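Toxin 2A (Paenibacillus larvae, PDB 5URP) is an ADP-ribosyltransferase toxin and virulence factor, which probably transfers the ADP-ribose unit of NAD+ to a target in its host. Local coordinates at residues E50-Q55 with I88-I93; T57-N62 with R146-T151; N203-V208 with R214-A219; K114-T119 with K136-T141. All coordinates share one frame; numbering follows the deposited sequence.

Contact 1 (E50-Q55 with I88-I93); sequences EEEKRQ and IDKALI
Ala-91 packs its methyl group against the base of the Glu-52 side chain. The CB atoms of Ala-91 and Glu-52 are 4.1 Å apart, and Glu-52 CG lies equally close to that methyl. The backbones come nearest here, with 6.1 Å between the CA atoms of Glu-52 and Ala-91. One turn earlier in its helix, Ile-88 reaches over with its CG1 branch. Its CG1 lies 4.2 Å from Gln-55 CB, and its CD1 meets Gln-55 O. This is the buried, close-set part. It joins helices 50-61 and 79-92, two members of the helical N-terminal part of the ADP-ribosyltransferase fold. Their short segments cross at -107°, so the facing residues are few. The side nearer solvent is built from charge. Lys-90 is partly exposed and folds at the CG-CD and CD-CE bonds (chi3 62°, chi4 86°). This curls the chain round Glu-52 OE2. A salt bridge of 2.6 Å joins Lys-90 NZ to Glu-52 OE2, and the ammonium sits well above the carboxylate plane. Lys-90 CG is also 3.3 Å from Glu-52 OE2. The other oxygen, OE1, takes the backbone N-H of Thr-49 and a salt bridge from Lys-94, so both ends of the buried carboxylate are held. The Gln-55 amide turns away from 88-93, toward Lys-83, Lys-84 and Leu-87 earlier in the same helix. Its NE2 hydrogen-bonds Glu-51 OE2.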
loop_
_atom_site.group_PDB
_atom_site.type_symbol
_atom_site.label_atom_id
_atom_site.label_comp_id
_atom_site.label_asym_id
_atom_site.label_seq_id
_atom_site.Cartn_x
_atom_site.Cartn_y
_atom_site.Cartn_z
ATOM N N GLU A 50 -6.774 23.134 -1.198
ATOM C CA GLU A 50 -8.081 22.519 -1.443
ATOM C C GLU A 50 -8.041 21.579 -2.647
ATOM O O GLU A 50 -8.655 20.503 -2.621
ATOM C CB GLU A 50 -9.147 23.606 -1.616
ATOM C CG GLU A 50 -9.411 24.395 -0.338
ATOM C CD GLU A 50 -9.810 23.510 0.836
ATOM O OE1 GLU A 50 -10.811 22.765 0.721
ATOM O OE2 GLU A 50 -9.111 23.544 1.872
ATOM N N GLU A 51 -7.341 21.964 -3.715
ATOM C CA GLU A 51 -7.243 21.083 -4.879
ATOM C C GLU A 51 -6.454 19.814 -4.583
ATOM O O GLU A 51 -6.813 18.734 -5.085
ATOM C CB GLU A 51 -6.634 21.842 -6.065
ATOM C CG GLU A 51 -6.777 21.113 -7.403
ATOM C CD GLU A 51 -8.194 20.559 -7.652
ATOM O OE1 GLU A 51 -9.161 21.354 -7.676
ATOM O OE2 GLU A 51 -8.345 19.322 -7.806
ATOM N N GLU A 52 -5.422 19.881 -3.732
ATOM C CA GLU A 52 -4.735 18.663 -3.331
ATOM C C GLU A 52 -5.674 17.729 -2.581
ATOM O O GLU A 52 -5.727 16.525 -2.868
ATOM C CB GLU A 52 -3.511 18.982 -2.464
ATOM C CG GLU A 52 -2.336 19.527 -3.283
ATOM C CD GLU A 52 -1.230 20.193 -2.440
ATOM O OE1 GLU A 52 -1.422 20.451 -1.237
ATOM O OE2 GLU A 52 -0.185 20.530 -3.011
ATOM N N LYS A 53 -6.403 18.258 -1.602
ATOM C CA LYS A 53 -7.366 17.433 -0.862
ATOM C C LYS A 53 -8.351 16.764 -1.805
ATOM O O LYS A 53 -8.631 15.566 -1.675
ATOM C CB LYS A 53 -8.123 18.282 0.161
ATOM C CG LYS A 53 -7.244 18.812 1.290
ATOM C CD LYS A 53 -8.052 19.752 2.167
ATOM C CE LYS A 53 -7.210 20.425 3.217
ATOM N NZ LYS A 53 -7.813 21.738 3.552
ATOM N N ARG A 54 -8.900 17.522 -2.748
ATOM C CA ARG A 54 -9.885 16.970 -3.678
ATOM C C ARG A 54 -9.302 15.825 -4.499
ATOM O O ARG A 54 -9.965 14.801 -4.708
ATOM C CB ARG A 54 -10.403 18.079 -4.579
ATOM C CG ARG A 54 -11.291 17.594 -5.693
ATOM C CD ARG A 54 -11.770 18.762 -6.537
ATOM N NE ARG A 54 -11.332 18.610 -7.923
ATOM C CZ ARG A 54 -12.071 18.099 -8.905
ATOM N NH1 ARG A 54 -11.554 17.992 -10.124
ATOM N NH2 ARG A 54 -13.320 17.706 -8.690
ATOM N N GLN A 55 -8.061 15.970 -4.979
ATOM C CA GLN A 55 -7.473 14.900 -5.784
ATOM C C GLN A 55 -7.188 13.664 -4.960
ATOM O O GLN A 55 -7.315 12.545 -5.476
ATOM C CB GLN A 55 -6.192 15.376 -6.485
ATOM C CG GLN A 55 -6.425 16.404 -7.549
ATOM C CD GLN A 55 -7.333 15.923 -8.682
ATOM O OE1 GLN A 55 -7.480 14.715 -8.937
ATOM N NE2 GLN A 55 -7.971 16.872 -9.348
ATOM N N ILE A 88 -1.153 15.008 -6.408
ATOM C CA ILE A 88 -0.949 14.015 -5.367
ATOM C C ILE A 88 0.514 13.938 -4.965
ATOM O O ILE A 88 0.830 13.854 -3.776
ATOM C CB ILE A 88 -1.481 12.650 -5.834
ATOM C CG1 ILE A 88 -2.956 12.783 -6.184
ATOM C CG2 ILE A 88 -1.272 11.646 -4.736
ATOM C CD1 ILE A 88 -3.543 11.552 -6.845
ATOM N N ASP A 89 1.422 13.982 -5.947
ATOM C CA ASP A 89 2.858 13.944 -5.654
ATOM C C ASP A 89 3.228 15.076 -4.721
ATOM O O ASP A 89 3.948 14.880 -3.728
ATOM C CB ASP A 89 3.671 14.078 -6.940
ATOM C CG ASP A 89 3.673 12.837 -7.788
ATOM O OD1 ASP A 89 3.144 11.809 -7.359
ATOM O OD2 ASP A 89 4.271 12.931 -8.888
ATOM N N LYS A 90 2.750 16.273 -5.041
ATOM C CA LYS A 90 3.063 17.467 -4.271
ATOM C C LYS A 90 2.472 17.391 -2.877
ATOM O O LYS A 90 3.069 17.898 -1.925
ATOM C CB LYS A 90 2.555 18.687 -5.040
ATOM C CG LYS A 90 2.748 20.057 -4.428
ATOM C CD LYS A 90 2.449 21.161 -5.469
ATOM C CE LYS A 90 0.999 21.166 -6.002
ATOM N NZ LYS A 90 0.015 21.945 -5.159
ATOM N N ALA A 91 1.297 16.758 -2.733
ATOM C CA ALA A 91 0.696 16.607 -1.420
ATOM C C ALA A 91 1.484 15.642 -0.540
ATOM O O ALA A 91 1.630 15.875 0.667
ATOM C CB ALA A 91 -0.764 16.131 -1.577
ATOM N N LEU A 92 1.963 14.533 -1.089
ATOM C CA LEU A 92 2.563 13.536 -0.213
ATOM C C LEU A 92 3.929 13.951 0.327
ATOM O O LEU A 92 4.317 13.462 1.386
ATOM C CB LEU A 92 2.668 12.209 -0.936
ATOM C CG LEU A 92 1.309 11.564 -1.241
ATOM C CD1 LEU A 92 1.483 10.332 -2.129
ATOM C CD2 LEU A 92 0.498 11.150 0.008
ATOM N N ILE A 93 4.650 14.850 -0.344
ATOM C CA ILE A 93 5.927 15.309 0.224
ATOM C C ILE A 93 5.743 16.338 1.324
ATOM O O ILE A 93 6.729 16.757 1.949
ATOM C CB ILE A 93 6.864 15.823 -0.885
ATOM C CG1 ILE A 93 6.269 17.024 -1.625
ATOM C CG2 ILE A 93 7.166 14.659 -1.817
ATOM C CD1 ILE A 93 7.203 17.621 -2.667
#

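Contact 2 (T57-N62 with R146-T151); sequences TLYTRN and RGYLST
Tyr-59 sets its ring opposite its own amide nitrogen (chi1 168°), which carries the phenol from helix 50-61 across to strand 149-152. Ser-150 keeps its hydroxyl beside its backbone N (chi1 -68°), and the two groups meet. The contact joins the N-terminal helices of the ADP-ribosyltransferase fold to the strand that carries its probable active-site serine. Ser-150 and Thr-151 open what is probably the Ser-Thr-Ser motif of the family, and Glu-190 is probably the glutamate of its active-site signature. Tyr-59 OH donates to Ser-150 OG over 2.8 Å, and Ser-150 OG lies in the plane of the Tyr ring, at its edge. The same Ser-150 OG is hydrogen-bonded to Glu-190 OE2. Tyr-59 and Glu-190 together probably fix the rotation of the serine hydroxyl, Tyr-59 as a second-shell residue. Asn-67 ND2 is hydrogen-bonded to Tyr-59 OH as well. A glycerol about 4 Å from the Ser-150 side chain may mark the pocket. Tyr-148 packs on the phenol from one residue outside the strand. Its ring edge is turned toward the Tyr-59 face in an offset edge-to-face pair, centroids 5.6 Å apart and planes at 74°. Tyr-148 OH is hydrogen-bonded to Asp-89 OD1. The ring pair closes where Tyr-148 CD2 lies 4.0 Å from Tyr-59 CE1, while Tyr-148 CB sits 3.6 Å from Tyr-59 OH.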
loop_
_atom_site.group_PDB
_atom_site.type_symbol
_atom_site.label_atom_id
_atom_site.label_comp_id
_atom_site.label_asym_id
_atom_site.label_seq_id
_atom_site.Cartn_x
_atom_site.Cartn_y
_atom_site.Cartn_z
ATOM N N THR A 57 -9.036 12.705 -2.383
ATOM C CA THR A 57 -10.364 12.084 -2.265
ATOM C C THR A 57 -10.714 11.320 -3.536
ATOM O O THR A 57 -11.176 10.161 -3.484
ATOM C CB THR A 57 -11.424 13.149 -1.959
ATOM O OG1 THR A 57 -11.147 13.767 -0.685
ATOM C CG2 THR A 57 -12.817 12.517 -1.903
ATOM N N LEU A 58 -10.482 11.936 -4.689
ATOM C CA LEU A 58 -10.867 11.303 -5.951
ATOM C C LEU A 58 -10.043 10.062 -6.224
ATOM O O LEU A 58 -10.555 9.082 -6.782
ATOM C CB LEU A 58 -10.752 12.284 -7.098
ATOM C CG LEU A 58 -11.752 13.435 -7.065
ATOM C CD1 LEU A 58 -11.433 14.350 -8.215
ATOM C CD2 LEU A 58 -13.213 12.941 -7.119
ATOM N N TYR A 59 -8.764 10.080 -5.845
ATOM C CA TYR A 59 -7.951 8.885 -5.935
ATOM C C TYR A 59 -8.549 7.766 -5.091
ATOM O O TYR A 59 -8.665 6.627 -5.552
ATOM C CB TYR A 59 -6.493 9.215 -5.505
ATOM C CG TYR A 59 -5.660 7.974 -5.292
ATOM C CD1 TYR A 59 -5.005 7.366 -6.351
ATOM C CD2 TYR A 59 -5.566 7.376 -4.039
ATOM C CE1 TYR A 59 -4.264 6.205 -6.162
ATOM C CE2 TYR A 59 -4.863 6.204 -3.857
ATOM C CZ TYR A 59 -4.207 5.637 -4.919
ATOM O OH TYR A 59 -3.512 4.478 -4.717
ATOM N N THR A 60 -8.913 8.064 -3.837
ATOM C CA THR A 60 -9.441 7.006 -2.974
ATOM C C THR A 60 -10.775 6.491 -3.500
ATOM O O THR A 60 -11.127 5.336 -3.251
ATOM C CB THR A 60 -9.607 7.471 -1.521
ATOM O OG1 THR A 60 -10.606 8.488 -1.399
ATOM C CG2 THR A 60 -8.232 7.901 -0.866
ATOM N N ARG A 61 -11.512 7.330 -4.216
ATOM C CA ARG A 61 -12.809 6.914 -4.764
ATOM C C ARG A 61 -12.631 5.884 -5.864
ATOM O O ARG A 61 -13.426 4.952 -5.986
ATOM C CB ARG A 61 -13.535 8.144 -5.284
ATOM C CG ARG A 61 -14.908 7.919 -5.932
ATOM C CD ARG A 61 -15.535 9.250 -6.377
ATOM N NE ARG A 61 -16.778 9.100 -7.120
ATOM C CZ ARG A 61 -16.826 8.769 -8.411
ATOM N NH1 ARG A 61 -15.661 8.568 -9.063
ATOM N NH2 ARG A 61 -17.957 8.661 -9.033
ATOM N N ASN A 62 -11.584 6.032 -6.668
ATOM C CA ASN A 62 -11.358 5.131 -7.785
ATOM C C ASN A 62 -9.868 5.235 -8.139
ATOM O O ASN A 62 -9.470 6.067 -8.954
ATOM C CB ASN A 62 -12.234 5.486 -8.958
ATOM C CG ASN A 62 -12.106 4.511 -10.070
ATOM O OD1 ASN A 62 -11.676 3.368 -9.871
ATOM N ND2 ASN A 62 -12.467 4.948 -11.269
ATOM N N ARG A 146 5.182 1.280 -9.356
ATOM C CA ARG A 146 5.037 2.467 -10.189
ATOM C C ARG A 146 3.784 3.278 -9.879
ATOM O O ARG A 146 3.803 4.496 -10.036
ATOM C CB ARG A 146 5.075 2.056 -11.655
ATOM C CG ARG A 146 6.461 1.456 -11.980
ATOM C CD ARG A 146 6.777 1.290 -13.450
ATOM N NE ARG A 146 7.925 0.396 -13.608
ATOM C CZ ARG A 146 8.685 0.313 -14.695
ATOM N NH1 ARG A 146 8.450 1.089 -15.747
ATOM N NH2 ARG A 146 9.697 -0.546 -14.715
ATOM N N GLY A 147 2.673 2.637 -9.469
ATOM C CA GLY A 147 1.528 3.401 -9.005
ATOM C C GLY A 147 1.745 3.937 -7.608
ATOM O O GLY A 147 2.765 3.695 -6.978
ATOM N N TYR A 148 0.748 4.660 -7.086
ATOM C CA TYR A 148 0.760 4.934 -5.658
ATOM C C TYR A 148 0.542 3.642 -4.869
ATOM O O TYR A 148 -0.042 2.671 -5.355
ATOM C CB TYR A 148 -0.307 5.975 -5.297
ATOM C CG TYR A 148 -0.066 7.305 -5.956
ATOM C CD1 TYR A 148 0.857 8.225 -5.428
ATOM C CD2 TYR A 148 -0.704 7.622 -7.137
ATOM C CE1 TYR A 148 1.082 9.441 -6.066
ATOM C CE2 TYR A 148 -0.482 8.813 -7.787
ATOM C CZ TYR A 148 0.413 9.721 -7.256
ATOM O OH TYR A 148 0.582 10.871 -7.951
ATOM N N LEU A 149 1.013 3.636 -3.642
ATOM C CA LEU A 149 0.951 2.454 -2.794
ATOM C C LEU A 149 -0.010 2.735 -1.647
ATOM O O LEU A 149 0.339 3.383 -0.658
ATOM C CB LEU A 149 2.350 2.082 -2.312
ATOM C CG LEU A 149 2.512 0.738 -1.624
ATOM C CD1 LEU A 149 2.030 -0.406 -2.497
ATOM C CD2 LEU A 149 3.993 0.538 -1.265
ATOM N N SER A 150 -1.242 2.229 -1.796
ATOM C CA SER A 150 -2.268 2.337 -0.777
ATOM C C SER A 150 -2.108 1.188 0.210
ATOM O O SER A 150 -2.066 0.016 -0.195
ATOM C CB SER A 150 -3.667 2.279 -1.411
ATOM O OG SER A 150 -3.950 3.420 -2.205
ATOM N N THR A 151 -2.048 1.521 1.494
ATOM C CA THR A 151 -1.869 0.563 2.571
ATOM C C THR A 151 -2.810 0.971 3.694
ATOM O O THR A 151 -3.477 2.003 3.606
ATOM C CB THR A 151 -0.426 0.552 3.087
ATOM O OG1 THR A 151 -0.173 1.753 3.813
ATOM C CG2 THR A 151 0.560 0.425 1.939
#

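Contact 3 (N203-V208 with R214-A219); sequences NIKIIV and RLKVEA
Lys-205 and Lys-216 face each other as a hydrogen-bonded pair at the middle of an antiparallel beta hairpin, strands 197-207 and 214-221 of the five-stranded mixed sheet. Lys-216 N binds Lys-205 O at 2.8 Å. The pairs Asn-203 with Glu-218 and Ile-207 with Arg-214 are bonded likewise, giving six backbone bonds. Between them, Ile-204 and Ile-206 flank Leu-215 on the face that helix 128-138 packs against. Ile-204 CG2 touches Leu-215 CG at 3.7 Å. Phe-138 and Ala-131 of that helix lie over these side chains. The other face carries charge. Glu-218 OE2 receives Lys-216 NZ at 3.2 Å, from above the carboxylate plane, and Lys-216 NZ has a second partner in Glu-167. Lys-205 NZ makes a long salt bridge of 3.9 Å to the same Glu-218 OE2. A water closes that gap, accepting from Lys-205 NZ and donating to Glu-218 OE2. Near the turn, Arg-214 is held by Asn-209, which bonds to its NH2. Ile-207 places CG1 between its N and carbonyl carbon (chi1 56°), and this swings its CD1 to 3.7 Å from Arg-214 NH2.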
loop_
_atom_site.group_PDB
_atom_site.type_symbol
_atom_site.label_atom_id
_atom_site.label_comp_id
_atom_site.label_asym_id
_atom_site.label_seq_id
_atom_site.Cartn_x
_atom_site.Cartn_y
_atom_site.Cartn_z
ATOM N N ASN A 203 11.133 -11.392 3.985
ATOM C CA ASN A 203 10.665 -12.757 4.177
ATOM C C ASN A 203 9.383 -12.989 3.389
ATOM O O ASN A 203 8.550 -12.090 3.272
ATOM C CB ASN A 203 10.431 -13.028 5.667
ATOM C CG ASN A 203 10.340 -14.499 5.980
ATOM O OD1 ASN A 203 11.333 -15.211 5.937
ATOM N ND2 ASN A 203 9.154 -14.956 6.293
ATOM N N ILE A 204 9.253 -14.198 2.838
ATOM C CA ILE A 204 8.021 -14.669 2.199
ATOM C C ILE A 204 7.696 -16.041 2.777
ATOM O O ILE A 204 8.559 -16.923 2.798
ATOM C CB ILE A 204 8.164 -14.760 0.663
ATOM C CG1 ILE A 204 8.371 -13.371 0.043
ATOM C CG2 ILE A 204 6.934 -15.432 0.044
ATOM C CD1 ILE A 204 8.692 -13.388 -1.438
ATOM N N LYS A 205 6.448 -16.239 3.212
ATOM C CA LYS A 205 6.040 -17.546 3.714
ATOM C C LYS A 205 4.549 -17.733 3.492
ATOM O O LYS A 205 3.817 -16.772 3.275
ATOM C CB LYS A 205 6.360 -17.709 5.195
ATOM C CG LYS A 205 5.558 -16.787 6.085
ATOM C CD LYS A 205 5.920 -16.914 7.572
ATOM C CE LYS A 205 5.270 -15.765 8.366
ATOM N NZ LYS A 205 5.608 -15.763 9.817
ATOM N N ILE A 206 4.118 -18.990 3.558
ATOM C CA ILE A 206 2.695 -19.312 3.517
ATOM C C ILE A 206 2.132 -19.163 4.918
ATOM O O ILE A 206 2.707 -19.685 5.879
ATOM C CB ILE A 206 2.451 -20.736 3.000
ATOM C CG1 ILE A 206 2.909 -20.907 1.546
ATOM C CG2 ILE A 206 0.938 -21.082 3.150
ATOM C CD1 ILE A 206 2.900 -22.389 1.055
ATOM N N ILE A 207 0.997 -18.477 5.027
ATOM C CA ILE A 207 0.219 -18.440 6.256
ATOM C C ILE A 207 -1.127 -19.125 6.000
ATOM O O ILE A 207 -1.615 -19.200 4.868
ATOM C CB ILE A 207 0.036 -17.013 6.784
ATOM C CG1 ILE A 207 -0.603 -16.095 5.753
ATOM C CG2 ILE A 207 1.407 -16.427 7.234
ATOM C CD1 ILE A 207 -0.960 -14.735 6.325
ATOM N N VAL A 208 -1.724 -19.634 7.075
ATOM C CA VAL A 208 -2.889 -20.515 6.939
ATOM C C VAL A 208 -4.049 -20.089 7.810
ATOM O O VAL A 208 -5.034 -20.837 7.949
ATOM C CB VAL A 208 -2.508 -21.965 7.258
ATOM C CG1 VAL A 208 -1.410 -22.409 6.340
ATOM C CG2 VAL A 208 -2.057 -22.112 8.689
ATOM N N ARG A 214 -2.642 -17.959 2.463
ATOM C CA ARG A 214 -2.150 -16.793 1.757
ATOM C C ARG A 214 -0.631 -16.800 1.763
ATOM O O ARG A 214 0.014 -17.499 2.546
ATOM C CB ARG A 214 -2.631 -15.475 2.394
ATOM C CG ARG A 214 -4.136 -15.280 2.354
ATOM C CD ARG A 214 -4.561 -14.070 3.143
ATOM N NE ARG A 214 -4.415 -14.259 4.581
ATOM C CZ ARG A 214 -4.571 -13.282 5.465
ATOM N NH1 ARG A 214 -4.851 -12.049 5.051
ATOM N NH2 ARG A 214 -4.445 -13.534 6.762
ATOM N N LEU A 215 -0.067 -16.017 0.864
ATOM C CA LEU A 215 1.357 -15.738 0.890
ATOM C C LEU A 215 1.576 -14.432 1.641
ATOM O O LEU A 215 1.018 -13.402 1.258
ATOM C CB LEU A 215 1.906 -15.634 -0.529
ATOM C CG LEU A 215 3.371 -15.902 -0.735
ATOM C CD1 LEU A 215 3.686 -17.386 -0.495
ATOM C CD2 LEU A 215 3.656 -15.497 -2.157
ATOM N N LYS A 216 2.400 -14.471 2.684
ATOM C CA LYS A 216 2.710 -13.301 3.481
ATOM C C LYS A 216 4.081 -12.778 3.086
ATOM O O LYS A 216 5.044 -13.545 3.062
ATOM C CB LYS A 216 2.701 -13.597 4.980
ATOM C CG LYS A 216 2.730 -12.272 5.761
ATOM C CD LYS A 216 2.789 -12.424 7.246
ATOM C CE LYS A 216 2.917 -11.027 7.902
ATOM N NZ LYS A 216 3.241 -11.133 9.344
ATOM N N VAL A 217 4.149 -11.485 2.794
ATOM C CA VAL A 217 5.371 -10.807 2.368
ATOM C C VAL A 217 5.705 -9.789 3.446
ATOM O O VAL A 217 4.890 -8.913 3.735
ATOM C CB VAL A 217 5.171 -10.108 1.022
ATOM C CG1 VAL A 217 6.433 -9.312 0.620
ATOM C CG2 VAL A 217 4.760 -11.146 -0.040
ATOM N N GLU A 218 6.882 -9.903 4.043
ATOM C CA GLU A 218 7.325 -8.945 5.049
ATOM C C GLU A 218 8.400 -8.095 4.388
ATOM O O GLU A 218 9.377 -8.639 3.879
ATOM C CB GLU A 218 7.834 -9.646 6.312
ATOM C CG GLU A 218 6.681 -10.343 7.006
ATOM C CD GLU A 218 7.072 -11.355 8.053
ATOM O OE1 GLU A 218 8.244 -11.408 8.446
ATOM O OE2 GLU A 218 6.159 -12.093 8.505
ATOM N N ALA A 219 8.187 -6.787 4.369
ATOM C CA ALA A 219 9.048 -5.892 3.597
ATOM C C ALA A 219 9.250 -4.578 4.336
ATOM O O ALA A 219 8.522 -4.235 5.270
ATOM C CB ALA A 219 8.464 -5.603 2.220
HETATM O O HOH W 1 7.970 -14.211 9.708
#

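Contact 4 (K114-T119 with K136-T141); sequences KEFQNT and KEFEGT
Phe-116 and Phe-138 meet as an offset edge-to-face pair. The edge of Phe-138 is turned toward the face of Phe-116, with centroids 5.7 Å apart and planes at 79°. The closest atoms are Phe-116 CE2 and Phe-138 CE2, at 3.6 Å, and Phe-116 CE2 lies in the plane of the Phe-138 ring. One face of Phe-138 carries the Glu-137 CG methylene, 3.4 Å above the ring plane and offset toward the rim. The Phe-116 edge has a polar neighbour. Glu-137 OE1 lies near the plane of that ring, 3.6 Å from Phe-116 CZ. A carboxylate oxygen at a ring edge sits beside the weakly positive C-H groups, which is probably mildly favourable. Glu-137 gets there on an extended chain, with CG opposite its backbone N (chi1 175°). The contact ties the loop between strands 101-107 and 121-122 to the C-terminal end of helix 128-138. Each phenylalanine opens a type II beta turn, Phe-116 to Thr-119 and Phe-138 to Thr-141. In the first turn, Thr-119 N bonds to Phe-116 O at 3.0 Å. In the second, Thr-141 OG1 donates to Phe-138 O at 2.8 Å, and Gly-140 takes up the positive phi. Glu-137 is exposed. Phe-138 also meets Phe-112 and packs on Ile-204, while Phe-116 touches Ile-134 of helix 128-138.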
loop_
_atom_site.group_PDB
_atom_site.type_symbol
_atom_site.label_atom_id
_atom_site.label_comp_id
_atom_site.label_asym_id
_atom_site.label_seq_id
_atom_site.Cartn_x
_atom_site.Cartn_y
_atom_site.Cartn_z
ATOM N N LYS A 114 3.064 -10.033 -13.865
ATOM C CA LYS A 114 1.789 -10.549 -14.343
ATOM C C LYS A 114 1.795 -12.064 -14.491
ATOM O O LYS A 114 0.730 -12.685 -14.423
ATOM C CB LYS A 114 1.431 -9.897 -15.685
ATOM C CG LYS A 114 1.278 -8.373 -15.638
ATOM C CD LYS A 114 0.805 -7.819 -16.985
ATOM C CE LYS A 114 0.581 -6.310 -16.942
ATOM N NZ LYS A 114 -0.470 -5.926 -15.958
ATOM N N GLU A 115 2.962 -12.680 -14.686
ATOM C CA GLU A 115 2.984 -14.115 -14.948
ATOM C C GLU A 115 2.638 -14.919 -13.706
ATOM O O GLU A 115 2.088 -16.017 -13.821
ATOM C CB GLU A 115 4.349 -14.547 -15.497
ATOM C CG GLU A 115 5.525 -14.413 -14.538
ATOM C CD GLU A 115 6.249 -13.086 -14.671
ATOM O OE1 GLU A 115 5.625 -12.095 -15.110
ATOM O OE2 GLU A 115 7.452 -13.038 -14.339
ATOM N N PHE A 116 2.935 -14.385 -12.514
ATOM C CA PHE A 116 2.674 -15.106 -11.272
ATOM C C PHE A 116 1.234 -14.936 -10.810
ATOM O O PHE A 116 0.700 -15.803 -10.112
ATOM C CB PHE A 116 3.628 -14.626 -10.178
ATOM C CG PHE A 116 4.976 -15.290 -10.210
ATOM C CD1 PHE A 116 5.126 -16.600 -9.784
ATOM C CD2 PHE A 116 6.091 -14.603 -10.657
ATOM C CE1 PHE A 116 6.361 -17.216 -9.810
ATOM C CE2 PHE A 116 7.335 -15.223 -10.689
ATOM C CZ PHE A 116 7.464 -16.529 -10.259
ATOM N N GLN A 117 0.603 -13.832 -11.184
ATOM C CA GLN A 117 -0.805 -13.616 -10.901
ATOM C C GLN A 117 -1.630 -14.799 -11.378
ATOM O O GLN A 117 -1.431 -15.298 -12.490
ATOM C CB GLN A 117 -1.255 -12.333 -11.600
ATOM C CG GLN A 117 -2.612 -11.820 -11.214
ATOM C CD GLN A 117 -2.893 -10.476 -11.851
ATOM O OE1 GLN A 117 -2.422 -10.195 -12.954
ATOM N NE2 GLN A 117 -3.648 -9.632 -11.158
ATOM N N ASN A 118 -2.547 -15.261 -10.522
ATOM C CA ASN A 118 -3.478 -16.344 -10.841
ATOM C C ASN A 118 -2.804 -17.708 -10.869
ATOM O O ASN A 118 -3.423 -18.692 -11.282
ATOM C CB ASN A 118 -4.183 -16.113 -12.180
ATOM C CG ASN A 118 -4.764 -14.720 -12.299
ATOM O OD1 ASN A 118 -4.397 -13.956 -13.194
ATOM N ND2 ASN A 118 -5.676 -14.381 -11.396
ATOM N N THR A 119 -1.542 -17.790 -10.456
ATOM C CA THR A 119 -0.841 -19.055 -10.313
ATOM C C THR A 119 -0.646 -19.444 -8.854
ATOM O O THR A 119 -0.224 -20.570 -8.575
ATOM C CB THR A 119 0.533 -18.972 -10.996
ATOM O OG1 THR A 119 1.411 -18.170 -10.191
ATOM C CG2 THR A 119 0.418 -18.323 -12.365
ATOM N N LYS A 136 12.249 -18.244 -3.368
ATOM C CA LYS A 136 13.618 -18.276 -3.861
ATOM C C LYS A 136 13.911 -17.101 -4.789
ATOM O O LYS A 136 15.031 -16.577 -4.790
ATOM C CB LYS A 136 13.873 -19.597 -4.576
ATOM C CG LYS A 136 15.267 -19.664 -5.243
ATOM C CD LYS A 136 15.971 -20.989 -5.008
ATOM C CE LYS A 136 17.413 -20.949 -5.510
ATOM N NZ LYS A 136 18.178 -22.199 -5.185
ATOM N N GLU A 137 12.925 -16.665 -5.575
ATOM C CA GLU A 137 13.149 -15.646 -6.599
ATOM C C GLU A 137 13.093 -14.221 -6.049
ATOM O O GLU A 137 13.789 -13.347 -6.571
ATOM C CB GLU A 137 12.123 -15.819 -7.726
ATOM C CG GLU A 137 12.151 -14.752 -8.814
ATOM C CD GLU A 137 11.414 -15.167 -10.107
ATOM O OE1 GLU A 137 11.033 -16.353 -10.245
ATOM O OE2 GLU A 137 11.223 -14.298 -10.997
ATOM N N PHE A 138 12.289 -13.956 -5.009
ATOM C CA PHE A 138 11.992 -12.589 -4.592
ATOM C C PHE A 138 12.424 -12.240 -3.179
ATOM O O PHE A 138 12.530 -11.050 -2.868
ATOM C CB PHE A 138 10.485 -12.303 -4.731
ATOM C CG PHE A 138 10.033 -12.262 -6.159
ATOM C CD1 PHE A 138 10.194 -11.113 -6.918
ATOM C CD2 PHE A 138 9.477 -13.390 -6.754
ATOM C CE1 PHE A 138 9.804 -11.086 -8.235
ATOM C CE2 PHE A 138 9.091 -13.375 -8.077
ATOM C CZ PHE A 138 9.248 -12.221 -8.822
ATOM N N GLU A 139 12.648 -13.211 -2.307
ATOM C CA GLU A 139 13.188 -12.882 -0.999
ATOM C C GLU A 139 14.576 -12.286 -1.175
ATOM O O GLU A 139 15.387 -12.777 -1.964
ATOM C CB GLU A 139 13.254 -14.129 -0.126
ATOM C CG GLU A 139 12.723 -13.954 1.267
ATOM C CD GLU A 139 12.799 -15.232 2.100
ATOM O OE1 GLU A 139 13.895 -15.829 2.238
ATOM O OE2 GLU A 139 11.760 -15.624 2.646
ATOM N N GLY A 140 14.834 -11.204 -0.457
ATOM C CA GLY A 140 16.112 -10.532 -0.576
ATOM C C GLY A 140 16.244 -9.717 -1.838
ATOM O O GLY A 140 17.362 -9.482 -2.309
ATOM N N THR A 141 15.134 -9.262 -2.401
ATOM C CA THR A 141 15.164 -8.390 -3.559
ATOM C C THR A 141 14.310 -7.171 -3.283
ATOM O O THR A 141 13.444 -7.159 -2.395
ATOM C CB THR A 141 14.674 -9.086 -4.820
ATOM O OG1 THR A 141 13.236 -9.200 -4.784
ATOM C CG2 THR A 141 15.302 -10.458 -4.936
#

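In the fold
Contacts 1 and 2 share helix 50-61 and lie side by side, their centres 12 Å apart. Ile-88 CD1 of contact 1 packs on Tyr-59 CB of contact 2 at 4.0 Å. Contacts 3 and 4 form a second pair, also 12 Å between centres. There Glu-139 OE2 probably accepts a hydrogen bond from Ile-204 N, 2.9 Å away. The two pairs lie on opposite sides of the chain's centre, and contacts 1 and 3 are about 33 Å apart between centres. Contact 2 adjoins the probable active site, where Ser-150 O is hydrogen-bonded to Arg-105. Contact 4, nested in the chain between the segments of contact 2, lies about 23 Å from it, centre to centre.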